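Long-range contact in ALKF (Bacillus cereus, PDB 3ZBO), which is of uncertain function but binds branched DNA structures and is related to the HEAT-like repeat DNA glycosylases: residues L109-D120 with G134-R145. Sequence-based numbering, arbitrary orientation. Where two conformers were deposited one is given.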
ATOM      1  N   LEU A 109       6.252   2.465  -5.269  1.00 12.05           N
ATOM      2  CA  LEU A 109       7.373   1.468  -5.342  1.00 11.91           C
ATOM      3  C   LEU A 109       7.061   0.275  -6.230  1.00 11.93           C
ATOM      4  O   LEU A 109       7.936  -0.207  -6.975  1.00 13.80           O
ATOM      5  CB  LEU A 109       7.793   1.037  -3.916  1.00 11.18           C
ATOM      6  CG  LEU A 109       8.943  -0.009  -3.816  1.00 11.82           C
ATOM      7  CD1 LEU A 109      10.248   0.650  -4.413  1.00 11.42           C
ATOM      8  CD2 LEU A 109       9.158  -0.416  -2.385  1.00 13.00           C
ATOM      9  N   SER A 110       5.807  -0.205  -6.165  1.00 13.48           N
ATOM     10  CA  SER A 110       5.428  -1.387  -6.981  1.00 12.48           C
ATOM     11  C   SER A 110       5.501  -1.084  -8.472  1.00 14.98           C
ATOM     12  O   SER A 110       5.477  -2.056  -9.245  1.00 16.61           O
ATOM     13  CB  SER A 110       3.982  -1.876  -6.550  1.00 14.05           C
ATOM     14  OG  SER A 110       3.033  -0.975  -7.069  1.00 14.73           O
ATOM     15  N   GLU A 111       5.592   0.195  -8.828  1.00 15.56           N
ATOM     16  CA  GLU A 111       5.624   0.604 -10.250  0.50 16.74           C
ATOM     17  C   GLU A 111       7.049   0.931 -10.680  1.00 19.25           C
ATOM     18  O   GLU A 111       7.250   1.361 -11.830  1.00 20.50           O
ATOM     19  CB  GLU A 111       4.710   1.805 -10.457  0.50 16.75           C
ATOM     20  CG  GLU A 111       3.176   1.456 -10.365  0.50 16.16           C
ATOM     21  CD  GLU A 111       2.743   0.454 -11.431  0.50 22.09           C
ATOM     22  OE1 GLU A 111       3.245   0.552 -12.577  0.50 22.93           O
ATOM     23  OE2 GLU A 111       1.913  -0.435 -11.134  0.50 23.79           O
ATOM     24  N   SER A 112       8.008   0.755  -9.769  1.00 17.09           N
ATOM     25  CA  SER A 112       9.391   1.028 -10.082  1.00 17.19           C
ATOM     26  C   SER A 112      10.059  -0.229 -10.620  1.00 18.57           C
ATOM     27  O   SER A 112       9.487  -1.309 -10.651  1.00 22.85           O
ATOM     28  CB  SER A 112      10.084   1.471  -8.784  1.00 16.96           C
ATOM     29  OG  SER A 112      10.409   0.324  -8.061  1.00 17.24           O
ATOM     30  N   ASN A 113      11.364  -0.083 -10.939  1.00 18.56           N
ATOM     31  CA  ASN A 113      12.167  -1.216 -11.336  1.00 20.61           C
ATOM     32  C   ASN A 113      12.982  -1.786 -10.228  1.00 20.01           C
ATOM     33  O   ASN A 113      13.772  -2.678 -10.477  1.00 21.75           O
ATOM     34  CB  ASN A 113      13.139  -0.768 -12.479  1.00 22.24           C
ATOM     35  CG  ASN A 113      12.402  -0.317 -13.737  1.00 25.80           C
ATOM     36  OD1 ASN A 113      12.811   0.679 -14.408  1.00 34.16           O
ATOM     37  ND2 ASN A 113      11.350  -1.014 -14.078  1.00 26.68           N
ATOM     38  N   ILE A 114      12.801  -1.347  -8.968  1.00 17.37           N
ATOM     39  CA  ILE A 114      13.621  -1.836  -7.878  1.00 15.98           C
ATOM     40  C   ILE A 114      12.746  -2.285  -6.708  1.00 14.51           C
ATOM     41  O   ILE A 114      13.148  -2.356  -5.564  1.00 15.58           O
ATOM     42  CB  ILE A 114      14.602  -0.741  -7.382  1.00 14.73           C
ATOM     43  CG1 ILE A 114      13.866   0.584  -7.098  1.00 14.12           C
ATOM     44  CG2 ILE A 114      15.576  -0.451  -8.533  1.00 18.83           C
ATOM     45  CD1 ILE A 114      14.726   1.604  -6.414  1.00 15.43           C
ATOM     46  N   ALA A 115      11.504  -2.686  -7.027  1.00 13.32           N
ATOM     47  CA  ALA A 115      10.476  -2.934  -6.017  1.00 14.78           C
ATOM     48  C   ALA A 115      10.853  -4.005  -5.022  1.00 13.66           C
ATOM     49  O   ALA A 115      10.799  -3.794  -3.785  1.00 13.88           O
ATOM     50  CB  ALA A 115       9.141  -3.243  -6.692  1.00 14.57           C
ATOM     51  N   GLN A 116      11.227  -5.217  -5.498  1.00 13.97           N
ATOM     52  CA  GLN A 116      11.496  -6.261  -4.541  1.00 15.44           C
ATOM     53  C   GLN A 116      12.744  -5.971  -3.704  1.00 15.43           C
ATOM     54  O   GLN A 116      12.753  -6.257  -2.501  1.00 16.92           O
ATOM     55  CB  GLN A 116      11.655  -7.668  -5.215  1.00 14.71           C
ATOM     56  CG  GLN A 116      10.340  -8.178  -5.823  1.00 13.98           C
ATOM     57  CD  GLN A 116      10.492  -9.590  -6.344  1.00 13.43           C
ATOM     58  OE1 GLN A 116      11.023 -10.501  -5.652  1.00 18.86           O
ATOM     59  NE2 GLN A 116       9.883  -9.768  -7.550  1.00 15.37           N
ATOM     60  N   ASP A 117      13.777  -5.373  -4.306  1.00 15.18           N
ATOM     61  CA  ASP A 117      14.995  -5.136  -3.513  1.00 18.01           C
ATOM     62  C   ASP A 117      14.704  -4.172  -2.351  1.00 15.21           C
ATOM     63  O   ASP A 117      15.098  -4.386  -1.196  1.00 16.73           O
ATOM     64  CB  ASP A 117      16.032  -4.548  -4.417  1.00 18.47           C
ATOM     65  CG  ASP A 117      16.654  -5.609  -5.333  1.00 29.73           C
ATOM     66  OD1 ASP A 117      16.493  -6.849  -5.045  1.00 34.29           O
ATOM     67  OD2 ASP A 117      17.291  -5.188  -6.316  1.00 40.90           O
ATOM     68  N   VAL A 118      13.972  -3.065  -2.641  1.00 13.76           N
ATOM     69  CA  VAL A 118      13.664  -2.078  -1.640  1.00 13.44           C
ATOM     70  C   VAL A 118      12.626  -2.650  -0.637  1.00 12.67           C
ATOM     71  O   VAL A 118      12.814  -2.548   0.580  1.00 13.83           O
ATOM     72  CB  VAL A 118      13.118  -0.822  -2.254  1.00 14.01           C
ATOM     73  CG1 VAL A 118      12.708   0.178  -1.124  1.00 14.18           C
ATOM     74  CG2 VAL A 118      14.191  -0.181  -3.149  1.00 17.37           C
ATOM     75  N   ALA A 119      11.604  -3.312  -1.143  1.00 12.83           N
ATOM     76  CA  ALA A 119      10.616  -3.891  -0.194  1.00 12.51           C
ATOM     77  C   ALA A 119      11.217  -4.899   0.741  1.00 12.97           C
ATOM     78  O   ALA A 119      10.875  -4.974   1.911  1.00 13.01           O
ATOM     79  CB  ALA A 119       9.469  -4.568  -1.006  1.00 12.28           C
ATOM     80  N   ASP A 120      12.122  -5.720   0.225  1.00 12.44           N
ATOM     81  CA  ASP A 120      12.843  -6.670   1.114  1.00 12.91           C
ATOM     82  C   ASP A 120      13.637  -6.000   2.246  1.00 12.92           C
ATOM     83  O   ASP A 120      13.583  -6.440   3.444  1.00 14.33           O
ATOM     84  CB  ASP A 120      13.785  -7.575   0.333  1.00 13.78           C
ATOM     85  CG  ASP A 120      13.072  -8.521  -0.623  1.00 16.74           C
ATOM     86  OD1 ASP A 120      11.839  -8.809  -0.434  1.00 16.18           O
ATOM     87  OD2 ASP A 120      13.773  -9.073  -1.495  1.00 19.77           O
ATOM     88  N   GLY A 134       6.677  -2.532   2.921  1.00 11.75           N
ATOM     89  CA  GLY A 134       7.332  -3.551   2.143  1.00 11.96           C
ATOM     90  C   GLY A 134       6.355  -4.722   1.884  1.00 12.00           C
ATOM     91  O   GLY A 134       6.313  -5.191   0.732  1.00 13.15           O
ATOM     92  N   TRP A 135       5.586  -5.174   2.891  1.00 10.71           N
ATOM     93  CA  TRP A 135       4.543  -6.264   2.673  1.00 11.07           C
ATOM     94  C   TRP A 135       3.515  -5.753   1.718  1.00 10.74           C
ATOM     95  O   TRP A 135       3.096  -6.519   0.820  1.00 11.55           O
ATOM     96  CB  TRP A 135       3.932  -6.647   4.006  1.00 10.96           C
ATOM     97  CG  TRP A 135       4.921  -7.413   4.887  1.00  9.80           C
ATOM     98  CD1 TRP A 135       5.558  -7.000   6.017  1.00 11.61           C
ATOM     99  CD2 TRP A 135       5.285  -8.813   4.711  1.00 10.55           C
ATOM    100  NE1 TRP A 135       6.357  -8.019   6.519  1.00 12.50           N
ATOM    101  CE2 TRP A 135       6.179  -9.140   5.746  1.00 12.44           C
ATOM    102  CE3 TRP A 135       4.915  -9.809   3.770  1.00 11.57           C
ATOM    103  CZ2 TRP A 135       6.741 -10.426   5.904  1.00 13.42           C
ATOM    104  CZ3 TRP A 135       5.447 -11.073   3.894  1.00 12.38           C
ATOM    105  CH2 TRP A 135       6.362 -11.413   4.949  1.00 14.51           C
ATOM    106  N   SER A 136       3.090  -4.472   1.870  1.00 10.49           N
ATOM    107  CA  SER A 136       2.066  -3.935   0.957  1.00 11.27           C
ATOM    108  C   SER A 136       2.581  -3.951  -0.509  1.00 11.28           C
ATOM    109  O   SER A 136       1.819  -4.317  -1.389  1.00 11.39           O
ATOM    110  CB  SER A 136       1.673  -2.509   1.333  1.00 11.07           C
ATOM    111  OG  SER A 136       1.040  -2.490   2.663  1.00 11.73           O
ATOM    112  N   CYS A 137       3.826  -3.542  -0.689  1.00 10.70           N
ATOM    113  CA  CYS A 137       4.363  -3.516  -2.067  1.00 11.89           C
ATOM    114  C   CYS A 137       4.291  -4.894  -2.644  1.00 11.07           C
ATOM    115  O   CYS A 137       3.903  -4.974  -3.845  1.00 12.09           O
ATOM    116  CB  CYS A 137       5.790  -3.049  -1.918  1.00 11.72           C
ATOM    117  SG  CYS A 137       6.610  -2.934  -3.566  1.00 14.01           S
ATOM    118  N   TYR A 138       4.609  -5.941  -1.889  1.00 11.17           N
ATOM    119  CA  TYR A 138       4.466  -7.283  -2.470  1.00 12.05           C
ATOM    120  C   TYR A 138       3.029  -7.565  -2.896  1.00 12.67           C
ATOM    121  O   TYR A 138       2.790  -8.235  -3.912  1.00 13.07           O
ATOM    122  CB  TYR A 138       4.971  -8.428  -1.593  1.00 11.56           C
ATOM    123  CG  TYR A 138       6.437  -8.671  -1.805  1.00 12.40           C
ATOM    124  CD1 TYR A 138       7.404  -7.960  -1.077  1.00 13.27           C
ATOM    125  CD2 TYR A 138       6.843  -9.563  -2.813  1.00 13.47           C
ATOM    126  CE1 TYR A 138       8.758  -8.203  -1.341  1.00 13.40           C
ATOM    127  CE2 TYR A 138       8.236  -9.814  -3.018  1.00 12.54           C
ATOM    128  CZ  TYR A 138       9.116  -9.127  -2.307  1.00 13.97           C
ATOM    129  OH  TYR A 138      10.447  -9.397  -2.569  1.00 17.10           O
ATOM    130  N   CYS A 139       2.058  -7.165  -2.084  1.00 11.42           N
ATOM    131  CA  CYS A 139       0.653  -7.401  -2.505  1.00 11.07           C
ATOM    132  C   CYS A 139       0.388  -6.701  -3.829  1.00 11.97           C
ATOM    133  O   CYS A 139      -0.280  -7.311  -4.694  1.00 12.90           O
ATOM    134  CB  CYS A 139      -0.317  -6.847  -1.475  1.00 11.54           C
ATOM    135  SG  CYS A 139      -0.197  -7.601   0.129  1.00 14.20           S
ATOM    136  N   TRP A 140       0.880  -5.459  -4.049  1.00 12.05           N
ATOM    137  CA  TRP A 140       0.601  -4.755  -5.285  1.00 12.59           C
ATOM    138  C   TRP A 140       1.364  -5.395  -6.412  1.00 13.64           C
ATOM    139  O   TRP A 140       0.809  -5.467  -7.542  1.00 13.64           O
ATOM    140  CB  TRP A 140       0.993  -3.250  -5.175  1.00 11.89           C
ATOM    141  CG  TRP A 140       0.432  -2.635  -3.897  1.00 11.32           C
ATOM    142  CD1 TRP A 140       1.132  -1.703  -3.146  1.00 12.73           C
ATOM    143  CD2 TRP A 140      -0.810  -2.871  -3.185  1.00 12.34           C
ATOM    144  NE1 TRP A 140       0.397  -1.320  -2.028  1.00 12.68           N
ATOM    145  CE2 TRP A 140      -0.744  -2.070  -1.980  1.00 11.85           C
ATOM    146  CE3 TRP A 140      -1.930  -3.771  -3.354  1.00 14.78           C
ATOM    147  CZ2 TRP A 140      -1.795  -2.007  -1.066  1.00 12.95           C
ATOM    148  CZ3 TRP A 140      -2.928  -3.737  -2.456  1.00 14.04           C
ATOM    149  CH2 TRP A 140      -2.872  -2.878  -1.271  1.00 12.52           C
ATOM    150  N   LEU A 141       2.586  -5.864  -6.156  1.00 13.01           N
ATOM    151  CA  LEU A 141       3.361  -6.539  -7.251  1.00 11.57           C
ATOM    152  C   LEU A 141       2.670  -7.833  -7.666  1.00 13.87           C
ATOM    153  O   LEU A 141       2.580  -8.137  -8.890  1.00 15.11           O
ATOM    154  CB  LEU A 141       4.739  -6.917  -6.717  1.00 12.85           C
ATOM    155  CG  LEU A 141       5.691  -5.768  -6.514  1.00 12.77           C
ATOM    156  CD1 LEU A 141       6.875  -6.357  -5.841  1.00 12.47           C
ATOM    157  CD2 LEU A 141       6.067  -5.118  -7.835  1.00 12.64           C
ATOM    158  N   LEU A 142       2.134  -8.589  -6.722  1.00 13.70           N
ATOM    159  CA  LEU A 142       1.484  -9.907  -7.103  1.00 14.28           C
ATOM    160  C   LEU A 142       0.254  -9.617  -7.955  1.00 17.86           C
ATOM    161  O   LEU A 142      -0.152 -10.503  -8.728  1.00 18.51           O
ATOM    162  CB  LEU A 142       1.101 -10.594  -5.835  1.00 15.59           C
ATOM    163  CG  LEU A 142       2.272 -11.194  -5.129  1.00 15.01           C
ATOM    164  CD1 LEU A 142       1.927 -11.582  -3.670  1.00 19.50           C
ATOM    165  CD2 LEU A 142       2.942 -12.403  -5.896  1.00 19.87           C
ATOM    166  N   GLY A 143      -0.301  -8.367  -7.926  1.00 19.27           N
ATOM    167  CA  GLY A 143      -1.392  -8.025  -8.883  1.00 18.22           C
ATOM    168  C   GLY A 143      -0.991  -7.362 -10.186  1.00 20.79           C
ATOM    169  O   GLY A 143      -1.831  -7.264 -11.134  1.00 21.06           O
ATOM    170  N   ASN A 144       0.238  -6.867 -10.288  1.00 20.59           N
ATOM    171  CA  ASN A 144       0.650  -6.216 -11.528  0.50 21.17           C
ATOM    172  C   ASN A 144       1.875  -6.879 -12.159  1.00 21.79           C
ATOM    173  O   ASN A 144       2.507  -6.296 -13.035  1.00 23.96           O
ATOM    174  CB  ASN A 144       0.866  -4.722 -11.318  0.50 21.69           C
ATOM    175  CG  ASN A 144       0.881  -3.953 -12.631  0.50 22.43           C
ATOM    176  OD1 ASN A 144       0.183  -4.314 -13.584  0.50 27.12           O
ATOM    177  ND2 ASN A 144       1.655  -2.903 -12.677  0.50 25.18           N
ATOM    178  N   ARG A 145       2.138  -8.138 -11.765  1.00 21.21           N
ATOM    179  CA  ARG A 145       3.302  -8.813 -12.354  1.00 20.60           C
ATOM    180  C   ARG A 145       2.893 -10.230 -12.639  1.00 18.97           C
ATOM    181  O   ARG A 145       2.098 -10.874 -11.952  1.00 18.33           O
ATOM    182  CB  ARG A 145       4.521  -8.854 -11.399  1.00 18.25           C
ATOM    183  CG  ARG A 145       5.115  -7.501 -10.957  1.00 22.86           C
ATOM    184  CD  ARG A 145       5.807  -6.707 -11.982  1.00 23.44           C
ATOM    185  NE  ARG A 145       6.033  -5.384 -11.364  1.00 29.47           N
ATOM    186  CZ  ARG A 145       6.961  -4.539 -11.717  1.00 31.94           C
ATOM    187  NH1 ARG A 145       7.793  -4.835 -12.739  1.00 36.57           N
ATOM    188  NH2 ARG A 145       7.084  -3.425 -11.030  1.00 24.44           N
TER
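With SG of Cys137 swung trans to its own backbone N (chi1 -179°) and the Arg145 chain bent at chi2, residues 134-145 present a thiol from the helix and a guanidinium from its C-terminal end to residues 109-120. The thiol is a knob in a hole formed by Leu109, Ser110, Ala115 and Ala119, its SG 3.7 Å from CG of Leu109. Beyond it the Arg145 guanidinium meets the turn between two helices edge-on: NH2 donates to O of Ser110 at 2.8 Å, from above that carbonyl plane, and to O of Ser112 at 3.2 Å, within the carbonyl plane. One nitrogen thus ties down two carbonyls of a turn whose Ser112 forms an ST turn with the N of Ile114. CD2 of Leu141 packs on CB of Ala115 (3.8 Å). At the other end the Tyr138 hydroxyl donates to OD1 of Asp120 over 2.6 Å, on the syn side, with ring and carboxylate planes only 14° apart; CB of Ala119 touches the ring at CE1 (3.7 Å). Lys154 bonds to the hydroxyl and to OE1 of Gln116 and forms a salt bridge with OD2 of Asp120, closing a polar cluster that would probably favour an ionised carboxylate. Helices 115-120 and 134-144 run nearly antiparallel (154°, axes 8.8 Å apart), a packing consistent with the HEAT-like repeat relatives; helix 171-187 packs against Trp135 and Cys139, and helix 85-94 against Leu109.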